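Local atomic coordinates of putative short-chain dehydrogenase/reductase (Burkholderia xenovorans, PDB entry 5JY1), a protein that binds NAD in a Rossmann fold and is probably an oxidoreductase of the short-chain dehydrogenase/reductase family, perhaps a 3-oxoacyl-[acyl-carrier-protein] reductase. Residues Ala17-Gly23 and Ala40-Glu45; Ala193-Met197 and Gly225-Ile231. All blocks are in the same frame, centred on the assembly; numbering follows the deposited sequence.

Both contacts reach the same parallel sheet and the same NAD molecule, their centres about 17 Å apart and their nearest atoms about 10 Å apart. Contact 1 is wholly buried: two neighbouring strands, 16-20 and 40-45, joined by a ladder of backbone hydrogen bonds and finished by an acidic side chain that grips the adenosine ribose. Contact 2 is partly buried and looser, with one hydrogen bond and mostly apolar packing where the chain leaving strand 187-194 meets the start of helix 227-239; there backbone atoms, not a side chain, meet the carboxamide of the nicotinamide. Helix 25-36 packs against residues of both, and a second subunit approaches contact 2 alone.

Contact 1 of 2, residues Ala17-Gly23 and Ala40-Glu45; sequences ALVTGAG and AVIIAE. With NAD (nicotinamide-adenine-dinucleotide), chain E.
The two strands of a Rossmann beta-alpha-beta unit, connected through helix 25-36, run parallel with axes 4.6 Å apart at 25°. Ala17 pairs with Val41, Leu18 with Ile42, Val19 with Ile43 and Thr20 with Ala44. The ladder runs Ala17 N to Ala40 O (2.8 Å), Ile42 N to Ala17 O (2.7 Å), Val19 N to Ile42 O (3.1 Å), Ala44 N to Val19 O (3.1 Å) and Gly21 N to Ala44 O (2.9 Å). On one face Leu18 (chi1, chi2 t) sets CD2 3.7 Å from Ala44 CB, filling the hollow over that small residue, and CG 4.0 Å from Ile42 CG2; helix 75-89 packs against both. On the other, Val19 CG2 meets Val41 CG1 at 4.1 Å; Phe34 of helix 25-36 packs on Ala17 and Val41, Ala31 on Val41 and Ile43. A type II turn from Val19 to Ala22 carries the glycine-rich loop onto this face, Ala22 CB lying 3.7 Å from Ile43 CG2. Gly21 has positive phi, and a CB would strike the adenosine ribose; one on Gly23 would strike Glu45 CG. Glu45 (chi1 t, chi2 p) holds both ribose hydroxyls from the end of the second strand, a hallmark of NAD-binding Rossmann folds: OE1 accepts from Gly23 N at 2.9 Å and NAD O3B at 2.7 Å, OE2 takes a very short 2.5 Å bond from NAD O2B.

Contact 2 of 2, residues Ala193-Met197 and Gly225-Ile231; sequences APTAM and GDPEQDI. With NAD (nicotinamide-adenine-dinucleotide), chain E.
Met197, Ile231 and Gly225 bury the most surface where the chain leaving strand 187-194 passes the first turn of helix 227-239. Extended Gly225 lies beside Ala196, their CA atoms 4.1 Å apart; a CB on it would clash with Thr195 O. The one hydrogen bond between the segments runs from Met197 N to Gly225 O (2.9 Å). The Met197 side chain, m, t, m, folds over the turn so that CE lies 4.1 Å from Asp226 CA, while the Met197 backbone O sits 3.6 Å from Pro227 CG. Ile231, m, m, fills the other end, CD1 3.8 Å from Pro194 CB and 3.5 Å from Thr195 O, CG1 3.8 Å from Ala196 CB. Asp226 is the N-cap: OD2 accepts from Gln229 N at 2.8 Å, and Asp226 N gives a 2.7 Å bond to Asp230 OD2. Asp230 OD1 makes salt bridges to Arg223 and to Arg244 of the second subunit, whose Phe245 packs on Thr195 and Asp230. Ala196 presents its backbone to the cofactor in the manner of SDR enzymes: N donates to NAD O7N at 3.0 Å, O accepts a weak 3.4 Å bond from NAD N7N. Pro194 O lies 2.9 Å from NAD C4N, the hydride-carrying carbon, so the strand end reaches the cofactor's reactive end. Ile26 of helix 25-36 packs against Pro194, Ala196 and Ile231, Phe149 of strand 144-149 on Pro194 and Ile231, and Val253 of strand 250-253 on Ile231.

Contact 1 of 2, residues Ala17-Gly23 and Ala40-Glu45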
ATOM      1  N   ALA A  17     -27.304  -7.067 -14.009  1.00 17.00           N
ATOM      2  CA  ALA A  17     -26.508  -6.099 -13.266  1.00 15.37           C
ATOM      3  C   ALA A  17     -27.402  -5.004 -12.702  1.00 19.41           C
ATOM      4  O   ALA A  17     -28.376  -4.596 -13.334  1.00 20.32           O
ATOM      5  CB  ALA A  17     -25.411  -5.465 -14.154  1.00 15.92           C
ATOM      6  N   LEU A  18     -27.069  -4.530 -11.506  1.00 15.62           N
ATOM      7  CA  LEU A  18     -27.714  -3.362 -10.921  1.00 15.89           C
ATOM      8  C   LEU A  18     -26.645  -2.316 -10.637  1.00 17.16           C
ATOM      9  O   LEU A  18     -25.672  -2.595  -9.927  1.00 16.39           O
ATOM     10  CB  LEU A  18     -28.490  -3.733  -9.645  1.00 15.13           C
ATOM     11  CG  LEU A  18     -29.309  -2.643  -8.948  1.00 16.63           C
ATOM     12  CD1 LEU A  18     -30.406  -3.279  -8.121  1.00 20.75           C
ATOM     13  CD2 LEU A  18     -28.424  -1.764  -8.034  1.00 16.52           C
ATOM     14  N   VAL A  19     -26.837  -1.113 -11.179  1.00 16.23           N
ATOM     15  CA  VAL A  19     -25.887  -0.011 -11.052  1.00 17.48           C
ATOM     16  C   VAL A  19     -26.599   1.151 -10.365  1.00 17.22           C
ATOM     17  O   VAL A  19     -27.562   1.703 -10.914  1.00 17.72           O
ATOM     18  CB  VAL A  19     -25.343   0.418 -12.424  1.00 20.79           C
ATOM     19  CG1 VAL A  19     -24.321   1.530 -12.276  1.00 15.03           C
ATOM     20  CG2 VAL A  19     -24.757  -0.788 -13.175  1.00 20.23           C
ATOM     21  N   THR A  20     -26.133   1.528  -9.173  1.00 17.14           N
ATOM     22  CA  THR A  20     -26.744   2.660  -8.489  1.00 19.25           C
ATOM     23  C   THR A  20     -26.221   3.968  -9.068  1.00 19.31           C
ATOM     24  O   THR A  20     -25.081   4.059  -9.526  1.00 18.66           O
ATOM     25  CB  THR A  20     -26.498   2.616  -6.972  1.00 18.43           C
ATOM     26  OG1 THR A  20     -25.122   2.870  -6.669  1.00 17.16           O
ATOM     27  CG2 THR A  20     -26.905   1.271  -6.394  1.00 18.91           C
ATOM     28  N   GLY A  21     -27.082   4.980  -9.067  1.00 20.88           N
ATOM     29  CA  GLY A  21     -26.712   6.268  -9.629  1.00 21.82           C
ATOM     30  C   GLY A  21     -26.399   6.224 -11.107  1.00 22.60           C
ATOM     31  O   GLY A  21     -25.571   7.006 -11.580  1.00 22.79           O
ATOM     32  N   ALA A  22     -27.049   5.336 -11.855  1.00 20.37           N
ATOM     33  CA  ALA A  22     -26.718   5.097 -13.253  1.00 23.15           C
ATOM     34  C   ALA A  22     -27.371   6.083 -14.211  1.00 26.26           C
ATOM     35  O   ALA A  22     -27.302   5.867 -15.427  1.00 23.64           O
ATOM     36  CB  ALA A  22     -27.110   3.671 -13.642  1.00 22.44           C
ATOM     37  N   GLY A  23     -28.000   7.152 -13.709  1.00 21.34           N
ATOM     38  CA  GLY A  23     -28.561   8.153 -14.598  1.00 22.27           C
ATOM     39  C   GLY A  23     -27.543   9.087 -15.219  1.00 26.78           C
ATOM     40  O   GLY A  23     -27.828   9.690 -16.257  1.00 30.08           O
ATOM     41  N   ALA A  40     -28.431  -7.535 -18.695  1.00 20.59           N
ATOM     42  CA  ALA A  40     -29.642  -6.779 -18.419  1.00 20.37           C
ATOM     43  C   ALA A  40     -29.324  -5.849 -17.260  1.00 20.33           C
ATOM     44  O   ALA A  40     -28.840  -6.304 -16.217  1.00 21.69           O
ATOM     45  CB  ALA A  40     -30.802  -7.711 -18.072  1.00 23.70           C
ATOM     46  N   VAL A  41     -29.546  -4.554 -17.444  1.00 16.94           N
ATOM     47  CA  VAL A  41     -29.036  -3.562 -16.501  1.00 20.67           C
ATOM     48  C   VAL A  41     -30.201  -2.866 -15.813  1.00 17.17           C
ATOM     49  O   VAL A  41     -31.009  -2.197 -16.470  1.00 19.41           O
ATOM     50  CB  VAL A  41     -28.125  -2.539 -17.188  1.00 20.53           C
ATOM     51  CG1 VAL A  41     -27.471  -1.666 -16.135  1.00 17.75           C
ATOM     52  CG2 VAL A  41     -27.059  -3.257 -18.040  1.00 20.64           C
ATOM     53  N   ILE A  42     -30.253  -2.985 -14.488  1.00 20.93           N
ATOM     54  CA  ILE A  42     -31.180  -2.201 -13.677  1.00 20.56           C
ATOM     55  C   ILE A  42     -30.566  -0.836 -13.398  1.00 18.66           C
ATOM     56  O   ILE A  42     -29.463  -0.731 -12.844  1.00 18.72           O
ATOM     57  CB  ILE A  42     -31.524  -2.923 -12.369  1.00 18.17           C
ATOM     58  CG1 ILE A  42     -32.260  -4.228 -12.661  1.00 22.73           C
ATOM     59  CG2 ILE A  42     -32.392  -2.014 -11.485  1.00 18.50           C
ATOM     60  CD1 ILE A  42     -33.638  -4.019 -13.279  1.00 28.51           C
ATOM     61  N   ILE A  43     -31.286   0.216 -13.774  1.00 19.63           N
ATOM     62  CA  ILE A  43     -30.827   1.592 -13.594  1.00 22.44           C
ATOM     63  C   ILE A  43     -31.422   2.037 -12.264  1.00 20.28           C
ATOM     64  O   ILE A  43     -32.563   2.492 -12.193  1.00 21.45           O
ATOM     65  CB  ILE A  43     -31.254   2.494 -14.755  1.00 21.22           C
ATOM     66  CG1 ILE A  43     -30.810   1.906 -16.104  1.00 21.05           C
ATOM     67  CG2 ILE A  43     -30.700   3.910 -14.581  1.00 20.53           C
ATOM     68  CD1 ILE A  43     -29.316   1.606 -16.203  1.00 23.48           C
ATOM     69  N   ALA A  44     -30.654   1.857 -11.188  1.00 17.01           N
ATOM     70  CA  ALA A  44     -31.149   2.123  -9.835  1.00 15.80           C
ATOM     71  C   ALA A  44     -30.794   3.558  -9.466  1.00 23.04           C
ATOM     72  O   ALA A  44     -29.779   3.829  -8.825  1.00 18.72           O
ATOM     73  CB  ALA A  44     -30.579   1.112  -8.849  1.00 15.90           C
ATOM     74  N   GLU A  45     -31.670   4.487  -9.852  1.00 20.98           N
ATOM     75  CA  GLU A  45     -31.375   5.914  -9.894  1.00 25.54           C
ATOM     76  C   GLU A  45     -32.512   6.700  -9.244  1.00 25.08           C
ATOM     77  O   GLU A  45     -33.685   6.353  -9.408  1.00 24.90           O
ATOM     78  CB  GLU A  45     -31.158   6.346 -11.366  1.00 21.73           C
ATOM     79  CG  GLU A  45     -31.114   7.836 -11.627  1.00 21.30           C
ATOM     80  CD  GLU A  45     -29.972   8.526 -10.920  1.00 25.78           C
ATOM     81  OE1 GLU A  45     -28.802   8.109 -11.104  1.00 23.06           O
ATOM     82  OE2 GLU A  45     -30.250   9.483 -10.169  1.00 27.11           O
TER
HETATM   83  PA  NAD E 301     -22.188  12.018 -10.559  0.84 24.54           P
HETATM   84  O1A NAD E 301     -22.420  13.143  -9.597  0.84 26.92           O
HETATM   85  O2A NAD E 301     -21.900  12.482 -11.979  0.84 30.02           O
HETATM   86  O5B NAD E 301     -23.483  10.963 -10.568  0.84 21.58           O
HETATM   87  C5B NAD E 301     -24.010  10.627  -9.333  0.84 20.55           C
HETATM   88  C4B NAD E 301     -25.330   9.788  -9.576  0.84 21.09           C
HETATM   89  O4B NAD E 301     -25.763   9.370  -8.436  0.84 20.86           O
HETATM   90  C3B NAD E 301     -26.431  10.755 -10.137  0.84 27.25           C
HETATM   91  O3B NAD E 301     -27.064  10.172 -11.234  0.84 25.20           O
HETATM   92  C2B NAD E 301     -27.366  10.918  -8.964  0.84 31.24           C
HETATM   93  O2B NAD E 301     -28.746  11.328  -9.421  0.84 27.98           O
HETATM   94  C1B NAD E 301     -27.334   9.716  -8.420  0.84 25.99           C
HETATM   95  N9A NAD E 301     -27.790   9.748  -7.042  0.84 20.98           N
HETATM   96  C8A NAD E 301     -27.545  10.714  -6.154  0.84 23.64           C
HETATM   97  N7A NAD E 301     -28.130  10.384  -5.021  0.84 25.49           N
HETATM   98  C5A NAD E 301     -28.742   9.210  -5.204  0.84 21.22           C
HETATM   99  C6A NAD E 301     -29.505   8.432  -4.331  0.84 19.96           C
HETATM  100  N6A NAD E 301     -29.929   8.534  -2.942  0.84 22.79           N
HETATM  101  N1A NAD E 301     -30.014   7.290  -4.750  0.84 19.48           N
HETATM  102  C2A NAD E 301     -29.791   6.876  -6.042  0.84 18.91           C
HETATM  103  N3A NAD E 301     -29.059   7.628  -6.900  0.84 19.70           N
HETATM  104  C4A NAD E 301     -28.529   8.811  -6.453  0.84 20.19           C
HETATM  105  O3  NAD E 301     -20.930  11.118  -9.982  0.84 24.44           O
HETATM  106  PN  NAD E 301     -19.601  10.593 -10.770  0.84 27.36           P
HETATM  107  O1N NAD E 301     -18.634  11.754 -10.938  0.84 27.40           O
HETATM  108  O2N NAD E 301     -19.904   9.974 -12.147  0.84 26.55           O
HETATM  109  O5D NAD E 301     -18.881   9.488  -9.768  0.84 26.66           O
HETATM  110  C5D NAD E 301     -19.463   8.191  -9.643  0.84 25.32           C
HETATM  111  C4D NAD E 301     -18.667   7.349  -8.592  0.84 24.73           C
HETATM  112  O4D NAD E 301     -17.359   7.438  -8.824  0.84 23.27           O
HETATM  113  C3D NAD E 301     -18.894   7.953  -7.202  0.84 27.44           C
HETATM  114  O3D NAD E 301     -18.939   6.994  -6.257  0.84 24.96           O
HETATM  115  C2D NAD E 301     -17.645   8.845  -7.004  0.84 28.03           C
HETATM  116  O2D NAD E 301     -17.486   9.074  -5.542  0.84 26.87           O
HETATM  117  C1D NAD E 301     -16.677   8.133  -7.541  0.84 26.40           C
HETATM  118  N1N NAD E 301     -15.563   8.948  -8.000  0.84 28.64           N
HETATM  119  C2N NAD E 301     -15.645   9.653  -9.160  0.84 22.78           C
HETATM  120  C3N NAD E 301     -14.577  10.439  -9.598  0.84 22.74           C
HETATM  121  C7N NAD E 301     -14.659  11.230 -10.883  0.84 23.83           C
HETATM  122  O7N NAD E 301     -13.663  11.761 -11.350  0.84 26.17           O
HETATM  123  N7N NAD E 301     -15.891  11.367 -11.555  0.84 25.62           N
HETATM  124  C4N NAD E 301     -13.431  10.497  -8.846  0.84 24.35           C
HETATM  125  C5N NAD E 301     -13.342   9.794  -7.697  0.84 29.73           C
HETATM  126  C6N NAD E 301     -14.418   9.004  -7.266  0.84 30.72           C

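Contact 2 of 2, residues Ala193-Met197 and Gly225-Ile231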
ATOM      1  N   ALA A 193     -11.010   2.991  -8.068  1.00 12.90           N
ATOM      2  CA  ALA A 193     -10.802   4.418  -7.828  1.00 13.54           C
ATOM      3  C   ALA A 193     -10.712   5.107  -9.186  1.00 12.49           C
ATOM      4  O   ALA A 193      -9.632   5.162  -9.800  1.00 13.93           O
ATOM      5  CB  ALA A 193      -9.534   4.661  -7.004  1.00 15.87           C
ATOM      6  N   PRO A 194     -11.811   5.620  -9.705  1.00 14.41           N
ATOM      7  CA  PRO A 194     -11.817   6.180 -11.058  1.00 15.80           C
ATOM      8  C   PRO A 194     -11.612   7.684 -11.064  1.00 19.36           C
ATOM      9  O   PRO A 194     -11.842   8.352 -10.051  1.00 18.85           O
ATOM     10  CB  PRO A 194     -13.224   5.825 -11.550  1.00 17.66           C
ATOM     11  CG  PRO A 194     -14.065   6.066 -10.272  1.00 18.60           C
ATOM     12  CD  PRO A 194     -13.161   5.624  -9.109  1.00 14.96           C
ATOM     13  N   THR A 195     -11.186   8.236 -12.195  1.00 18.10           N
ATOM     14  CA  THR A 195     -11.419   9.644 -12.481  1.00 15.44           C
ATOM     15  C   THR A 195     -12.013   9.732 -13.875  1.00 18.48           C
ATOM     16  O   THR A 195     -11.615   8.979 -14.768  1.00 18.77           O
ATOM     17  CB  THR A 195     -10.152  10.513 -12.380  1.00 19.92           C
ATOM     18  OG1 THR A 195      -9.216  10.159 -13.410  1.00 18.70           O
ATOM     19  CG2 THR A 195      -9.497  10.331 -11.027  1.00 17.48           C
ATOM     20  N   ALA A 196     -12.981  10.625 -14.052  1.00 18.29           N
ATOM     21  CA  ALA A 196     -13.617  10.757 -15.358  1.00 21.92           C
ATOM     22  C   ALA A 196     -14.403  12.060 -15.414  1.00 30.69           C
ATOM     23  O   ALA A 196     -14.622  12.731 -14.401  1.00 28.18           O
ATOM     24  CB  ALA A 196     -14.527   9.564 -15.664  1.00 20.06           C
ATOM     25  N   MET A 197     -14.832  12.405 -16.628  1.00 29.41           N
ATOM     26  CA  MET A 197     -15.584  13.634 -16.877  1.00 31.07           C
ATOM     27  C   MET A 197     -17.048  13.394 -16.510  1.00 34.25           C
ATOM     28  O   MET A 197     -17.896  13.079 -17.348  1.00 35.61           O
ATOM     29  CB  MET A 197     -15.407  14.070 -18.328  1.00 27.99           C
ATOM     30  CG  MET A 197     -13.962  14.462 -18.659  1.00 31.48           C
ATOM     31  SD  MET A 197     -13.656  14.834 -20.404  1.00 37.56           S
ATOM     32  CE  MET A 197     -13.792  13.197 -21.116  1.00 32.18           C
ATOM     33  N   GLY A 225     -10.521  11.210 -18.444  1.00 19.64           N
ATOM     34  CA  GLY A 225     -11.229   9.946 -18.635  1.00 21.46           C
ATOM     35  C   GLY A 225     -12.654  10.127 -19.147  1.00 23.20           C
ATOM     36  O   GLY A 225     -13.394  11.011 -18.712  1.00 25.09           O
ATOM     37  N   ASP A 226     -13.036   9.257 -20.100  1.00 19.82           N
ATOM     38  CA  ASP A 226     -14.417   9.176 -20.567  1.00 25.44           C
ATOM     39  C   ASP A 226     -15.154   8.108 -19.771  1.00 19.64           C
ATOM     40  O   ASP A 226     -14.670   6.972 -19.684  1.00 18.07           O
ATOM     41  CB  ASP A 226     -14.479   8.842 -22.050  1.00 23.89           C
ATOM     42  CG  ASP A 226     -15.909   8.685 -22.548  1.00 23.90           C
ATOM     43  OD1 ASP A 226     -16.645   9.697 -22.569  1.00 28.57           O
ATOM     44  OD2 ASP A 226     -16.295   7.551 -22.912  1.00 25.19           O
ATOM     45  N   PRO A 227     -16.293   8.434 -19.150  1.00 20.32           N
ATOM     46  CA  PRO A 227     -17.004   7.413 -18.359  1.00 19.69           C
ATOM     47  C   PRO A 227     -17.180   6.085 -19.081  1.00 17.64           C
ATOM     48  O   PRO A 227     -16.759   5.046 -18.561  1.00 20.72           O
ATOM     49  CB  PRO A 227     -18.343   8.099 -18.057  1.00 23.93           C
ATOM     50  CG  PRO A 227     -17.981   9.550 -17.970  1.00 28.86           C
ATOM     51  CD  PRO A 227     -16.906   9.768 -19.017  1.00 20.83           C
ATOM     52  N   GLU A 228     -17.754   6.093 -20.285  1.00 18.80           N
ATOM     53  CA  GLU A 228     -18.080   4.827 -20.932  1.00 18.34           C
ATOM     54  C   GLU A 228     -16.848   4.134 -21.504  1.00 21.59           C
ATOM     55  O   GLU A 228     -16.698   2.918 -21.352  1.00 18.77           O
ATOM     56  CB  GLU A 228     -19.121   5.038 -22.032  1.00 22.38           C
ATOM     57  CG  GLU A 228     -19.415   3.765 -22.812  1.00 20.37           C
ATOM     58  CD  GLU A 228     -20.646   3.875 -23.692  1.00 28.26           C
ATOM     59  OE1 GLU A 228     -21.304   4.941 -23.677  1.00 31.00           O
ATOM     60  OE2 GLU A 228     -20.954   2.885 -24.396  1.00 29.50           O
ATOM     61  N   GLN A 229     -15.950   4.882 -22.155  1.00 23.59           N
ATOM     62  CA  GLN A 229     -14.825   4.267 -22.858  0.57 21.96           C
ATOM     63  C   GLN A 229     -13.658   3.945 -21.939  1.00 16.16           C
ATOM     64  O   GLN A 229     -12.909   3.000 -22.206  1.00 19.49           O
ATOM     65  CB  GLN A 229     -14.331   5.177 -23.987  0.57 22.24           C
ATOM     66  CG  GLN A 229     -15.197   5.186 -25.231  0.57 28.05           C
ATOM     67  CD  GLN A 229     -14.563   5.973 -26.363  0.57 30.88           C
ATOM     68  OE1 GLN A 229     -13.414   5.729 -26.739  0.57 32.69           O
ATOM     69  NE2 GLN A 229     -15.302   6.934 -26.901  0.57 33.77           N
ATOM     70  N   ASP A 230     -13.471   4.716 -20.865  1.00 16.31           N
ATOM     71  CA  ASP A 230     -12.313   4.514 -19.992  1.00 18.66           C
ATOM     72  C   ASP A 230     -12.641   3.813 -18.681  1.00 14.87           C
ATOM     73  O   ASP A 230     -11.842   2.994 -18.222  1.00 16.15           O
ATOM     74  CB  ASP A 230     -11.633   5.855 -19.689  1.00 17.37           C
ATOM     75  CG  ASP A 230     -10.941   6.438 -20.908  1.00 20.96           C
ATOM     76  OD1 ASP A 230     -10.142   5.707 -21.529  1.00 18.56           O
ATOM     77  OD2 ASP A 230     -11.217   7.604 -21.265  1.00 20.58           O
ATOM     78  N   ILE A 231     -13.781   4.109 -18.051  1.00 15.63           N
ATOM     79  CA  ILE A 231     -14.121   3.438 -16.797  1.00 18.63           C
ATOM     80  C   ILE A 231     -14.930   2.174 -17.055  1.00 15.98           C
ATOM     81  O   ILE A 231     -14.699   1.146 -16.412  1.00 16.40           O
ATOM     82  CB  ILE A 231     -14.876   4.394 -15.844  1.00 16.80           C
ATOM     83  CG1 ILE A 231     -14.196   5.766 -15.773  1.00 16.49           C
ATOM     84  CG2 ILE A 231     -15.003   3.764 -14.450  1.00 17.66           C
ATOM     85  CD1 ILE A 231     -12.721   5.747 -15.360  1.00 16.56           C
TER
HETATM   86  PA  NAD E 301     -22.188  12.018 -10.559  0.84 24.54           P
HETATM   87  O1A NAD E 301     -22.420  13.143  -9.597  0.84 26.92           O
HETATM   88  O2A NAD E 301     -21.900  12.482 -11.979  0.84 30.02           O
HETATM   89  O5B NAD E 301     -23.483  10.963 -10.568  0.84 21.58           O
HETATM   90  C5B NAD E 301     -24.010  10.627  -9.333  0.84 20.55           C
HETATM   91  C4B NAD E 301     -25.330   9.788  -9.576  0.84 21.09           C
HETATM   92  O4B NAD E 301     -25.763   9.370  -8.436  0.84 20.86           O
HETATM   93  C3B NAD E 301     -26.431  10.755 -10.137  0.84 27.25           C
HETATM   94  O3B NAD E 301     -27.064  10.172 -11.234  0.84 25.20           O
HETATM   95  C2B NAD E 301     -27.366  10.918  -8.964  0.84 31.24           C
HETATM   96  O2B NAD E 301     -28.746  11.328  -9.421  0.84 27.98           O
HETATM   97  C1B NAD E 301     -27.334   9.716  -8.420  0.84 25.99           C
HETATM   98  N9A NAD E 301     -27.790   9.748  -7.042  0.84 20.98           N
HETATM   99  C8A NAD E 301     -27.545  10.714  -6.154  0.84 23.64           C
HETATM  100  N7A NAD E 301     -28.130  10.384  -5.021  0.84 25.49           N
HETATM  101  C5A NAD E 301     -28.742   9.210  -5.204  0.84 21.22           C
HETATM  102  C6A NAD E 301     -29.505   8.432  -4.331  0.84 19.96           C
HETATM  103  N6A NAD E 301     -29.929   8.534  -2.942  0.84 22.79           N
HETATM  104  N1A NAD E 301     -30.014   7.290  -4.750  0.84 19.48           N
HETATM  105  C2A NAD E 301     -29.791   6.876  -6.042  0.84 18.91           C
HETATM  106  N3A NAD E 301     -29.059   7.628  -6.900  0.84 19.70           N
HETATM  107  C4A NAD E 301     -28.529   8.811  -6.453  0.84 20.19           C
HETATM  108  O3  NAD E 301     -20.930  11.118  -9.982  0.84 24.44           O
HETATM  109  PN  NAD E 301     -19.601  10.593 -10.770  0.84 27.36           P
HETATM  110  O1N NAD E 301     -18.634  11.754 -10.938  0.84 27.40           O
HETATM  111  O2N NAD E 301     -19.904   9.974 -12.147  0.84 26.55           O
HETATM  112  O5D NAD E 301     -18.881   9.488  -9.768  0.84 26.66           O
HETATM  113  C5D NAD E 301     -19.463   8.191  -9.643  0.84 25.32           C
HETATM  114  C4D NAD E 301     -18.667   7.349  -8.592  0.84 24.73           C
HETATM  115  O4D NAD E 301     -17.359   7.438  -8.824  0.84 23.27           O
HETATM  116  C3D NAD E 301     -18.894   7.953  -7.202  0.84 27.44           C
HETATM  117  O3D NAD E 301     -18.939   6.994  -6.257  0.84 24.96           O
HETATM  118  C2D NAD E 301     -17.645   8.845  -7.004  0.84 28.03           C
HETATM  119  O2D NAD E 301     -17.486   9.074  -5.542  0.84 26.87           O
HETATM  120  C1D NAD E 301     -16.677   8.133  -7.541  0.84 26.40           C
HETATM  121  N1N NAD E 301     -15.563   8.948  -8.000  0.84 28.64           N
HETATM  122  C2N NAD E 301     -15.645   9.653  -9.160  0.84 22.78           C
HETATM  123  C3N NAD E 301     -14.577  10.439  -9.598  0.84 22.74           C
HETATM  124  C7N NAD E 301     -14.659  11.230 -10.883  0.84 23.83           C
HETATM  125  O7N NAD E 301     -13.663  11.761 -11.350  0.84 26.17           O
HETATM  126  N7N NAD E 301     -15.891  11.367 -11.555  0.84 25.62           N
HETATM  127  C4N NAD E 301     -13.431  10.497  -8.846  0.84 24.35           C
HETATM  128  C5N NAD E 301     -13.342   9.794  -7.697  0.84 29.73           C
HETATM  129  C6N NAD E 301     -14.418   9.004  -7.266  0.84 30.72           C